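Local atomic coordinates of putative adhesin (Bacteroides fragilis NCTC 9343, PDB entry 3PET), a protein that is of unknown function but is thought to act in cell adhesion, as a putative lipoprotein adhesin built on a right-handed beta-helix. Residues A[22-28]-A[90-96]; A[31-37]-A[82-88]; A[111-117]-A[131-137]; A[16-21]-A[57-61]. All coordinates share one frame; numbering follows the deposited sequence.

Contact 1 (A[22-28]-A[90-96]); sequences NKIDAGT and LNGISFK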
# COMPACT_ATOMS: atom_id res chain seq x y z
N ASN A 22 -22.62 -5.88 -16.15
CA ASN A 22 -22.57 -4.53 -15.60
C ASN A 22 -21.52 -4.47 -14.48
O ASN A 22 -21.42 -3.47 -13.76
CB ASN A 22 -23.95 -4.06 -15.12
CG ASN A 22 -24.54 -4.84 -13.97
OD1 ASN A 22 -24.10 -5.94 -13.60
ND2 ASN A 22 -25.57 -4.31 -13.38
N LYS A 23 -20.72 -5.55 -14.34
CA LYS A 23 -19.66 -5.66 -13.34
C LYS A 23 -18.46 -6.35 -13.94
O LYS A 23 -18.60 -7.21 -14.80
CB LYS A 23 -20.12 -6.41 -12.07
CG LYS A 23 -21.19 -5.69 -11.25
CD LYS A 23 -21.64 -6.51 -10.02
CE LYS A 23 -22.56 -7.72 -10.26
NZ LYS A 23 -23.93 -7.36 -10.78
N ILE A 24 -17.26 -5.95 -13.47
CA ILE A 24 -15.99 -6.51 -13.91
C ILE A 24 -15.26 -7.03 -12.69
O ILE A 24 -15.14 -6.31 -11.69
CB ILE A 24 -15.12 -5.47 -14.69
CG1 ILE A 24 -15.84 -4.96 -15.98
CG2 ILE A 24 -13.69 -6.05 -15.03
CD1 ILE A 24 -15.36 -3.55 -16.42
N ASP A 25 -14.74 -8.27 -12.79
CA ASP A 25 -13.92 -8.90 -11.75
C ASP A 25 -12.69 -9.44 -12.44
O ASP A 25 -12.78 -10.41 -13.19
CB ASP A 25 -14.73 -9.97 -11.00
CG ASP A 25 -14.02 -10.57 -9.81
OD1 ASP A 25 -12.91 -11.11 -9.98
OD2 ASP A 25 -14.61 -10.59 -8.72
N ALA A 26 -11.53 -8.78 -12.23
CA ALA A 26 -10.33 -9.15 -12.97
C ALA A 26 -9.13 -9.48 -12.06
O ALA A 26 -8.79 -8.70 -11.16
CB ALA A 26 -9.96 -8.02 -13.94
N GLY A 27 -8.50 -10.63 -12.35
CA GLY A 27 -7.32 -11.14 -11.66
C GLY A 27 -6.21 -11.39 -12.66
O GLY A 27 -5.45 -12.35 -12.56
N THR A 28 -6.11 -10.51 -13.64
CA THR A 28 -5.16 -10.63 -14.73
C THR A 28 -3.97 -9.71 -14.56
O THR A 28 -3.93 -8.88 -13.64
CB THR A 28 -5.89 -10.28 -16.05
OG1 THR A 28 -6.59 -9.06 -15.84
CG2 THR A 28 -6.86 -11.36 -16.49
N LEU A 90 -22.19 0.11 -16.24
CA LEU A 90 -21.20 -0.39 -15.30
C LEU A 90 -21.52 0.07 -13.89
O LEU A 90 -21.65 1.28 -13.66
CB LEU A 90 -19.76 0.00 -15.68
CG LEU A 90 -18.65 -0.76 -14.93
CD1 LEU A 90 -18.56 -2.22 -15.38
CD2 LEU A 90 -17.33 -0.07 -15.10
N ASN A 91 -21.66 -0.90 -12.96
CA ASN A 91 -21.96 -0.65 -11.55
C ASN A 91 -20.84 -1.10 -10.61
O ASN A 91 -20.87 -0.74 -9.44
CB ASN A 91 -23.25 -1.38 -11.15
CG ASN A 91 -24.45 -0.81 -11.85
OD1 ASN A 91 -25.10 -1.50 -12.62
ND2 ASN A 91 -24.72 0.48 -11.68
N GLY A 92 -19.91 -1.91 -11.09
CA GLY A 92 -18.85 -2.39 -10.23
C GLY A 92 -17.58 -2.82 -10.92
O GLY A 92 -17.61 -3.37 -12.02
N ILE A 93 -16.45 -2.53 -10.26
CA ILE A 93 -15.12 -2.97 -10.66
C ILE A 93 -14.47 -3.57 -9.44
O ILE A 93 -14.28 -2.88 -8.43
CB ILE A 93 -14.20 -1.90 -11.33
CG1 ILE A 93 -14.87 -1.23 -12.56
CG2 ILE A 93 -12.83 -2.55 -11.75
CD1 ILE A 93 -14.16 0.04 -13.04
N SER A 94 -14.11 -4.84 -9.53
CA SER A 94 -13.32 -5.54 -8.52
C SER A 94 -12.00 -5.93 -9.17
O SER A 94 -12.00 -6.74 -10.11
CB SER A 94 -14.07 -6.76 -7.98
OG SER A 94 -13.25 -7.35 -7.00
N PHE A 95 -10.91 -5.27 -8.78
CA PHE A 95 -9.63 -5.53 -9.42
C PHE A 95 -8.67 -6.19 -8.45
O PHE A 95 -8.41 -5.65 -7.38
CB PHE A 95 -9.02 -4.24 -10.03
CG PHE A 95 -7.73 -4.50 -10.79
CD1 PHE A 95 -7.77 -5.00 -12.09
CD2 PHE A 95 -6.50 -4.24 -10.22
CE1 PHE A 95 -6.59 -5.21 -12.80
CE2 PHE A 95 -5.32 -4.49 -10.92
CZ PHE A 95 -5.37 -4.98 -12.20
N LYS A 96 -8.14 -7.37 -8.85
CA LYS A 96 -7.25 -8.17 -8.02
C LYS A 96 -6.01 -8.64 -8.81
O LYS A 96 -5.48 -9.68 -8.50
CB LYS A 96 -7.99 -9.40 -7.45
CG LYS A 96 -9.29 -9.10 -6.71
CD LYS A 96 -10.02 -10.37 -6.29
CE LYS A 96 -11.21 -10.67 -7.16
NZ LYS A 96 -12.49 -10.48 -6.42
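Asn-22 O faces the backbone of 90-96 where two turns of the right-handed beta-helix meet, and it takes Asn-91 N at 2.7 Å in a nearly straight bond (177°). Gly-92 N reaches the same oxygen only weakly. From there strands 23-26 and 92-95 run parallel, their axes 4.7 Å apart, with N-H and C=O groups alternating from Ile-24 N to Lys-96 N. Ile-24, Ala-26, Ile-93 and Phe-95 turn into the core. The Ile-24 and Leu-90 side chains cross at about a right angle, Ile-24 CD1 to Leu-90 CD1 3.6 Å; Leu-90 CG stands anti to its backbone N (chi1 -167°), which swings the branch back toward strand 23-26. Ala-26 CB sits 4.2 Å from Phe-95 CD1, and Ile-32 closes over both from the facing strand. On the other face Lys-96 bends at its last two torsions to lay NZ 3.1 Å from Asp-25 OD2, a salt bridge made on the syn side but 32° out of the carboxylate plane. Ser-94 OG accepts a further bond from Lys-96 NZ and helps hold the ammonium. Farther out, Asn-91 ND2 donates to Asn-111 O on the next turn.

Contact 2 (A[31-37]-A[82-88]); sequences NIYYTQS and KITITSP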
# COMPACT_ATOMS: atom_id res chain seq x y z
N ASN A 31 -3.05 -3.79 -18.47
CA ASN A 31 -3.86 -2.59 -18.28
C ASN A 31 -5.22 -2.79 -18.87
O ASN A 31 -5.37 -3.41 -19.93
CB ASN A 31 -3.18 -1.36 -18.87
CG ASN A 31 -1.89 -1.03 -18.16
OD1 ASN A 31 -1.75 -1.22 -16.95
ND2 ASN A 31 -0.90 -0.58 -18.89
N ILE A 32 -6.23 -2.25 -18.17
CA ILE A 32 -7.62 -2.36 -18.60
C ILE A 32 -8.18 -1.00 -18.97
O ILE A 32 -8.02 -0.05 -18.19
CB ILE A 32 -8.49 -3.05 -17.52
CG1 ILE A 32 -8.00 -4.50 -17.27
CG2 ILE A 32 -10.00 -2.97 -17.88
CD1 ILE A 32 -8.58 -5.17 -16.01
N TYR A 33 -8.87 -0.93 -20.12
CA TYR A 33 -9.50 0.30 -20.59
C TYR A 33 -10.97 0.02 -20.77
O TYR A 33 -11.35 -0.76 -21.65
CB TYR A 33 -8.83 0.81 -21.90
CG TYR A 33 -7.39 1.24 -21.71
CD1 TYR A 33 -6.35 0.31 -21.77
CD2 TYR A 33 -7.06 2.55 -21.38
CE1 TYR A 33 -5.02 0.69 -21.55
CE2 TYR A 33 -5.74 2.95 -21.19
CZ TYR A 33 -4.72 2.01 -21.26
OH TYR A 33 -3.43 2.43 -21.07
N TYR A 34 -11.81 0.62 -19.93
CA TYR A 34 -13.25 0.45 -20.04
C TYR A 34 -13.86 1.66 -20.76
O TYR A 34 -13.50 2.80 -20.50
CB TYR A 34 -13.91 0.22 -18.66
CG TYR A 34 -15.43 0.22 -18.74
CD1 TYR A 34 -16.12 -0.93 -19.12
CD2 TYR A 34 -16.16 1.39 -18.54
CE1 TYR A 34 -17.51 -0.92 -19.27
CE2 TYR A 34 -17.55 1.41 -18.70
CZ TYR A 34 -18.22 0.25 -19.07
OH TYR A 34 -19.58 0.28 -19.25
N THR A 35 -14.80 1.38 -21.67
CA THR A 35 -15.57 2.36 -22.41
C THR A 35 -17.06 2.05 -22.21
O THR A 35 -17.47 0.90 -22.36
CB THR A 35 -15.21 2.36 -23.92
OG1 THR A 35 -13.81 2.61 -24.07
CG2 THR A 35 -16.03 3.42 -24.72
N GLN A 36 -17.86 3.07 -21.88
CA GLN A 36 -19.29 2.89 -21.81
C GLN A 36 -19.81 3.02 -23.24
O GLN A 36 -19.61 4.07 -23.85
CB GLN A 36 -19.94 3.90 -20.85
CG GLN A 36 -21.47 3.79 -20.82
CD GLN A 36 -22.08 4.68 -19.77
OE1 GLN A 36 -21.64 5.81 -19.54
NE2 GLN A 36 -23.15 4.19 -19.15
N SER A 37 -20.41 1.95 -23.78
CA SER A 37 -20.90 1.98 -25.17
C SER A 37 -22.08 2.92 -25.32
O SER A 37 -22.86 3.13 -24.38
CB SER A 37 -21.26 0.59 -25.68
OG SER A 37 -22.35 0.02 -24.99
N LYS A 82 -3.01 -5.56 -23.40
CA LYS A 82 -4.02 -4.50 -23.25
C LYS A 82 -5.40 -5.14 -23.30
O LYS A 82 -5.71 -5.88 -24.25
CB LYS A 82 -3.88 -3.40 -24.32
CG LYS A 82 -4.71 -2.17 -23.99
CD LYS A 82 -5.10 -1.34 -25.20
CE LYS A 82 -4.00 -0.41 -25.64
NZ LYS A 82 -4.43 0.48 -26.75
N ILE A 83 -6.20 -4.89 -22.26
CA ILE A 83 -7.55 -5.42 -22.16
C ILE A 83 -8.53 -4.27 -22.40
O ILE A 83 -8.52 -3.30 -21.65
CB ILE A 83 -7.77 -6.14 -20.78
CG1 ILE A 83 -6.77 -7.32 -20.61
CG2 ILE A 83 -9.24 -6.60 -20.62
CD1 ILE A 83 -6.50 -7.77 -19.13
N THR A 84 -9.36 -4.37 -23.44
CA THR A 84 -10.32 -3.35 -23.81
C THR A 84 -11.71 -3.91 -23.55
O THR A 84 -12.09 -4.95 -24.10
CB THR A 84 -10.06 -2.91 -25.26
OG1 THR A 84 -8.80 -2.25 -25.26
CG2 THR A 84 -11.12 -1.94 -25.79
N ILE A 85 -12.46 -3.23 -22.67
CA ILE A 85 -13.80 -3.67 -22.26
C ILE A 85 -14.85 -2.59 -22.58
O ILE A 85 -14.60 -1.40 -22.37
CB ILE A 85 -13.80 -4.02 -20.74
CG1 ILE A 85 -12.63 -4.96 -20.34
CG2 ILE A 85 -15.16 -4.62 -20.30
CD1 ILE A 85 -12.58 -5.39 -18.80
N THR A 86 -16.00 -3.01 -23.09
CA THR A 86 -17.09 -2.07 -23.34
C THR A 86 -18.41 -2.74 -23.05
O THR A 86 -18.61 -3.92 -23.37
CB THR A 86 -17.04 -1.35 -24.72
OG1 THR A 86 -18.14 -0.43 -24.79
CG2 THR A 86 -17.08 -2.28 -25.89
N SER A 87 -19.32 -1.97 -22.44
CA SER A 87 -20.67 -2.40 -22.12
C SER A 87 -21.58 -1.16 -22.02
O SER A 87 -21.07 -0.07 -21.78
CB SER A 87 -20.69 -3.21 -20.83
OG SER A 87 -20.43 -2.37 -19.71
N PRO A 88 -22.93 -1.30 -22.17
CA PRO A 88 -23.80 -0.12 -22.03
C PRO A 88 -23.83 0.46 -20.60
O PRO A 88 -24.02 1.66 -20.43
CB PRO A 88 -25.18 -0.67 -22.42
CG PRO A 88 -24.87 -1.86 -23.31
CD PRO A 88 -23.71 -2.49 -22.57
O HOH W 1 -25.21 3.32 -22.19
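Strands 31-36 and 82-87 run parallel, their axes 4.7 Å apart and 19° askew, and the backbone bonds continue from Ile-83 N on Asn-31 O to Ser-37 N on Ser-87 O. Toward the core of the beta-helix, Ile-32 CG2 meets Ile-85 CD1 at 3.7 Å. Tyr-34 follows with its ring edge against Ile-85 CG2. With CG anti to the backbone N (chi1 173°), the phenol stretches along the neighbouring strand, and its OH donates to Ser-87 OG at 2.8 Å; Ser-87 OG is hydrogen-bonded in turn to Thr-89 O. On the other face Lys-82 CG rests 3.7 Å from Tyr-33 CD1, the two side chains crossing at about a right angle, while His-102 stacks on the Tyr-33 ring. Thr-86 OG1 donates to Thr-35 O at 2.9 Å from above the carbonyl plane, where the backbone bond from Ser-87 N is weak. Gln-36 NE2 gives Pro-88 O a bond of 3.0 Å, the acceptor lying in the amide plane, and Gln-36 OE1 takes Thr-108 N. Pro-88 O is used a second time by a water that also reaches Ser-37 O, and polar links thus continue beyond the last backbone bond.

Contact 3 (A[111-117]-A[131-137]); sequences NLDIESK and KLNVQSM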
# COMPACT_ATOMS: atom_id res chain seq x y z
N ASN A 111 -25.14 3.72 -9.37
CA ASN A 111 -24.22 3.35 -8.30
C ASN A 111 -22.97 2.74 -8.87
O ASN A 111 -23.07 1.87 -9.73
CB ASN A 111 -24.85 2.33 -7.33
CG ASN A 111 -26.23 2.72 -6.86
OD1 ASN A 111 -26.43 3.73 -6.19
ND2 ASN A 111 -27.24 1.95 -7.27
N LEU A 112 -21.81 3.17 -8.39
CA LEU A 112 -20.55 2.60 -8.81
C LEU A 112 -19.80 2.12 -7.59
O LEU A 112 -19.61 2.89 -6.65
CB LEU A 112 -19.71 3.58 -9.64
CG LEU A 112 -18.35 3.06 -10.14
CD1 LEU A 112 -18.50 1.86 -11.13
CD2 LEU A 112 -17.53 4.18 -10.75
N ASP A 113 -19.39 0.85 -7.61
CA ASP A 113 -18.61 0.26 -6.53
C ASP A 113 -17.20 -0.11 -7.07
O ASP A 113 -17.09 -0.91 -8.00
CB ASP A 113 -19.36 -0.96 -5.95
CG ASP A 113 -18.77 -1.57 -4.70
OD1 ASP A 113 -17.89 -0.92 -4.07
OD2 ASP A 113 -19.21 -2.67 -4.31
N ILE A 114 -16.16 0.52 -6.51
CA ILE A 114 -14.77 0.26 -6.90
C ILE A 114 -14.07 -0.43 -5.74
O ILE A 114 -14.01 0.14 -4.63
CB ILE A 114 -14.00 1.51 -7.38
CG1 ILE A 114 -14.76 2.25 -8.50
CG2 ILE A 114 -12.56 1.14 -7.83
CD1 ILE A 114 -14.54 3.69 -8.48
N GLU A 115 -13.56 -1.66 -6.00
CA GLU A 115 -12.83 -2.46 -5.02
C GLU A 115 -11.46 -2.75 -5.65
O GLU A 115 -11.36 -3.57 -6.58
CB GLU A 115 -13.57 -3.77 -4.62
CG GLU A 115 -15.02 -3.58 -4.15
CD GLU A 115 -15.26 -3.10 -2.73
OE1 GLU A 115 -14.71 -3.72 -1.78
OE2 GLU A 115 -16.04 -2.14 -2.55
N SER A 116 -10.41 -2.02 -5.23
CA SER A 116 -9.07 -2.26 -5.77
C SER A 116 -8.23 -3.01 -4.75
O SER A 116 -8.03 -2.55 -3.62
CB SER A 116 -8.40 -0.97 -6.21
OG SER A 116 -8.39 0.01 -5.18
N LYS A 117 -7.83 -4.23 -5.12
CA LYS A 117 -7.09 -5.15 -4.26
C LYS A 117 -5.85 -5.67 -4.98
O LYS A 117 -5.37 -6.76 -4.66
CB LYS A 117 -8.01 -6.34 -3.88
CG LYS A 117 -9.42 -5.97 -3.41
CD LYS A 117 -10.52 -6.91 -3.92
CE LYS A 117 -10.65 -8.19 -3.11
NZ LYS A 117 -11.36 -7.97 -1.82
N LYS A 131 -24.46 7.38 -6.37
CA LYS A 131 -23.68 6.88 -5.24
C LYS A 131 -22.38 6.27 -5.72
O LYS A 131 -22.37 5.46 -6.66
CB LYS A 131 -24.49 5.86 -4.42
CG LYS A 131 -25.76 6.43 -3.79
CD LYS A 131 -26.57 5.36 -3.09
CE LYS A 131 -27.87 5.90 -2.55
NZ LYS A 131 -28.70 4.83 -1.93
N LEU A 132 -21.28 6.67 -5.09
CA LEU A 132 -19.95 6.14 -5.38
C LEU A 132 -19.39 5.54 -4.11
O LEU A 132 -19.43 6.18 -3.05
CB LEU A 132 -18.99 7.22 -5.92
CG LEU A 132 -17.50 6.82 -6.02
CD1 LEU A 132 -17.26 5.75 -7.11
CD2 LEU A 132 -16.64 8.02 -6.23
N ASN A 133 -18.90 4.32 -4.22
CA ASN A 133 -18.27 3.61 -3.12
C ASN A 133 -16.90 3.14 -3.57
O ASN A 133 -16.81 2.40 -4.53
CB ASN A 133 -19.13 2.42 -2.63
CG ASN A 133 -18.55 1.78 -1.40
OD1 ASN A 133 -18.40 2.41 -0.36
ND2 ASN A 133 -18.15 0.52 -1.48
N VAL A 134 -15.83 3.61 -2.88
CA VAL A 134 -14.46 3.24 -3.20
C VAL A 134 -13.85 2.57 -1.98
O VAL A 134 -13.81 3.16 -0.90
CB VAL A 134 -13.59 4.44 -3.69
CG1 VAL A 134 -12.14 4.03 -3.93
CG2 VAL A 134 -14.17 5.07 -4.94
N GLN A 135 -13.33 1.35 -2.17
CA GLN A 135 -12.60 0.62 -1.15
C GLN A 135 -11.25 0.30 -1.74
O GLN A 135 -11.15 -0.63 -2.57
CB GLN A 135 -13.35 -0.66 -0.71
CG GLN A 135 -14.70 -0.40 -0.03
CD GLN A 135 -14.61 -0.26 1.47
OE1 GLN A 135 -13.60 -0.57 2.09
NE2 GLN A 135 -15.70 0.17 2.08
N SER A 136 -10.22 1.11 -1.42
CA SER A 136 -8.87 0.85 -1.97
C SER A 136 -8.10 0.05 -0.96
O SER A 136 -7.98 0.45 0.19
CB SER A 136 -8.15 2.14 -2.38
OG SER A 136 -7.95 3.01 -1.28
N MSE A 137 -7.69 -1.15 -1.37
CA MSE A 137 -7.08 -2.11 -0.46
C MSE A 137 -5.75 -2.68 -0.95
O MSE A 137 -5.18 -3.50 -0.25
CB MSE A 137 -8.05 -3.27 -0.24
CG MSE A 137 -9.32 -2.87 0.53
SE MSE A 137 -10.61 -4.32 0.43
CE MSE A 137 -11.38 -3.86 -1.25
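Asp-113 OD1 is approached by two groups on the outer face of the right-handed beta-helix, where strands 111-116 and 131-136 stack as successive parallel turns, their strand axes 4.8 Å apart. Asn-133 ND2 donates to it at 3.0 Å, with the oxygen in the amide plane but the donor 48° out of the carboxylate plane. Glu-115 OE2 lies 2.7 Å from the same Asp-113 OD1, so close that one of the two acids probably carries a proton. Asp-113 and Asn-133 run alongside each other in the same direction, each with CG anti to its own backbone N (chi1 -172° and -174°); this matching torsion sets the amide beside the carboxylate. Glu-115 instead folds back at chi2 and brings OE2 to 3.3 Å from Gln-135 CG. The far end of Gln-135 is held by Lys-156 NZ, on its OE1. Beneath, on the face turned inward, Ile-114 CD1, in one of its two conformers, reaches across to Leu-132 CD1 at 3.7 Å and also touches Val-134 CG2. Leu-112 lies alongside Leu-132; from strand 122-128, Leu-127 meets Leu-112 and Ile-124 meets Ile-114. Ser-116 and Ser-136 continue the inward row, Ser-116 OG resting against Ser-136 CB. The backbone pairing closes with Met-137 N on Ser-116 O at 2.7 Å. Met-137 is a selenomethionine; its chain bends about the CG-SE bond and lays CE against both neighbours of Ser-116, 3.4 Å from Glu-115 OE1 and 3.6 Å from Lys-117 CG.

Contact 4 (A[16-21]-A[57-61]); sequences YKVKEF and QVAVK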
# COMPACT_ATOMS: atom_id res chain seq x y z
N TYR A 16 -13.78 -11.56 -27.78
CA TYR A 16 -14.67 -12.46 -27.05
C TYR A 16 -16.07 -11.88 -27.08
O TYR A 16 -16.33 -10.80 -26.50
CB TYR A 16 -14.20 -12.69 -25.60
CG TYR A 16 -12.73 -13.03 -25.43
CD1 TYR A 16 -11.75 -12.05 -25.55
CD2 TYR A 16 -12.32 -14.31 -25.07
CE1 TYR A 16 -10.39 -12.34 -25.39
CE2 TYR A 16 -10.96 -14.62 -24.90
CZ TYR A 16 -10.00 -13.62 -25.03
OH TYR A 16 -8.66 -13.89 -24.87
N LYS A 17 -16.98 -12.57 -27.75
CA LYS A 17 -18.37 -12.13 -27.84
C LYS A 17 -19.07 -12.61 -26.58
O LYS A 17 -19.65 -13.69 -26.55
CB LYS A 17 -19.04 -12.66 -29.13
N VAL A 18 -18.91 -11.84 -25.51
CA VAL A 18 -19.44 -12.16 -24.19
C VAL A 18 -20.89 -11.66 -24.06
O VAL A 18 -21.30 -10.74 -24.78
CB VAL A 18 -18.53 -11.55 -23.09
CG1 VAL A 18 -17.16 -12.20 -23.09
CG2 VAL A 18 -18.39 -10.03 -23.23
N LYS A 19 -21.64 -12.25 -23.13
CA LYS A 19 -22.98 -11.83 -22.75
C LYS A 19 -22.88 -10.46 -22.08
O LYS A 19 -21.81 -10.11 -21.58
CB LYS A 19 -23.59 -12.83 -21.75
CG LYS A 19 -24.14 -14.11 -22.37
CD LYS A 19 -25.08 -14.77 -21.38
CE LYS A 19 -25.28 -16.23 -21.66
NZ LYS A 19 -25.82 -16.92 -20.46
N GLU A 20 -23.98 -9.70 -22.03
CA GLU A 20 -23.91 -8.39 -21.39
C GLU A 20 -23.69 -8.54 -19.87
O GLU A 20 -24.16 -9.49 -19.25
CB GLU A 20 -25.14 -7.53 -21.69
CG GLU A 20 -24.99 -6.10 -21.17
CD GLU A 20 -26.10 -5.14 -21.53
OE1 GLU A 20 -26.86 -5.44 -22.48
OE2 GLU A 20 -26.20 -4.08 -20.88
N PHE A 21 -22.89 -7.63 -19.31
CA PHE A 21 -22.51 -7.57 -17.90
C PHE A 21 -22.54 -6.12 -17.47
O PHE A 21 -22.45 -5.22 -18.32
CB PHE A 21 -21.09 -8.19 -17.70
CG PHE A 21 -20.02 -7.53 -18.54
CD1 PHE A 21 -19.42 -6.35 -18.13
CD2 PHE A 21 -19.69 -8.04 -19.80
CE1 PHE A 21 -18.49 -5.70 -18.95
CE2 PHE A 21 -18.76 -7.39 -20.61
CZ PHE A 21 -18.17 -6.23 -20.19
N GLN A 57 -8.46 -16.55 -18.95
CA GLN A 57 -9.74 -17.26 -19.01
C GLN A 57 -10.84 -16.20 -18.84
O GLN A 57 -10.72 -15.29 -18.02
CB GLN A 57 -9.84 -18.37 -17.95
CG GLN A 57 -8.78 -19.46 -18.09
CD GLN A 57 -7.61 -19.24 -17.16
OE1 GLN A 57 -7.77 -18.78 -16.02
NE2 GLN A 57 -6.42 -19.55 -17.64
N VAL A 58 -11.87 -16.33 -19.65
CA VAL A 58 -12.96 -15.35 -19.73
C VAL A 58 -14.30 -16.03 -19.48
O VAL A 58 -14.56 -17.07 -20.06
CB VAL A 58 -12.90 -14.71 -21.16
CG1 VAL A 58 -14.13 -13.81 -21.42
CG2 VAL A 58 -11.60 -13.93 -21.37
N ALA A 59 -15.17 -15.41 -18.68
CA ALA A 59 -16.53 -15.91 -18.43
C ALA A 59 -17.43 -14.82 -17.93
O ALA A 59 -17.00 -13.95 -17.18
CB ALA A 59 -16.51 -17.05 -17.39
N VAL A 60 -18.70 -14.86 -18.33
CA VAL A 60 -19.71 -13.96 -17.80
C VAL A 60 -20.65 -14.83 -16.97
O VAL A 60 -21.18 -15.83 -17.45
CB VAL A 60 -20.47 -13.09 -18.85
CG1 VAL A 60 -21.60 -12.29 -18.18
CG2 VAL A 60 -19.50 -12.14 -19.57
N LYS A 61 -20.81 -14.47 -15.71
CA LYS A 61 -21.64 -15.19 -14.75
C LYS A 61 -22.25 -14.16 -13.80
O LYS A 61 -21.52 -13.28 -13.34
CB LYS A 61 -20.74 -16.20 -14.02
CG LYS A 61 -21.30 -16.90 -12.80
CD LYS A 61 -20.66 -18.30 -12.63
CE LYS A 61 -19.15 -18.34 -12.82
NZ LYS A 61 -18.60 -19.71 -12.71
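Val-58 and Val-60 hold the same torsion, CG1 anti to the backbone N (chi1 172° and 174°), and present their methyls to residues 16-21, while Tyr-16 keeps CG beside its backbone N (chi1 -48°), a rotation that turns one ring face to Val-58 CG2. That methyl sits over the face, displaced toward the rim, in a CH-pi contact with Val-58 CG2 3.9 Å from the centroid of the Tyr-16 ring. The nearest ring atom to Val-58 CG2 is Tyr-16 CE2, at 3.7 Å. The other methyl, Val-58 CG1, meets Val-18 CG1 at 3.8 Å, the two valines crossing at about a right angle. No hydrogen bond joins the two segments. Within 16-21, an inverse gamma turn is centred on Lys-17, and a weak bond from Val-18 N to Tyr-16 O spans it. The contact lies at the N-terminal end of the right-handed beta-helix, where strand 56-61 pairs antiparallel with 64-69 and the connection between strands 11-16 and 23-26 passes beneath its apolar side. Val-60 CG2 meets Val-18 CB at 3.7 Å, with Lys-19 O equally near. Phe-21 CD2 stands 4.1 Å from Val-60 CG2, the Phe-21 and Val-60 side chains crossing at about a right angle, while Val-18 CG2 meets the Phe-21 ring in its plane, at the edge. Leu-65 backs both Phe-21 and Val-60, and Ile-85 and Ser-87 touch Phe-21 from strand 82-87. Lys-19 adds its CB, 4.1 Å from Val-60 CG1, before its chain runs outward.

How the contacts relate
Contacts 1 and 3 are steps of one stack of turns: strands 92-95 and 111-116 are neighbours, probably hydrogen-bonded from Lys-117 N to Phe-95 O at 2.7 Å, and the two centres lie about 10 Å apart. Contact 2, nested in the chain inside contact 1, packs against its inward face, with Ala-26 CB 3.8 Å from Ile-32 CD1. Contact 4 is at the N-terminal end of the beta-helix, its centre about 22 Å from that of contact 3. It touches contact 2 through Phe-21 CZ, 3.4 Å from Ile-85 CG2. No active site is known; tetraethylene glycol, probably from the crystallisation liquor, comes within about 4 Å of the side chains of Lys-96, Met-137 and Val-58 and about 3 Å of Lys-82, whose NZ it hydrogen-bonds.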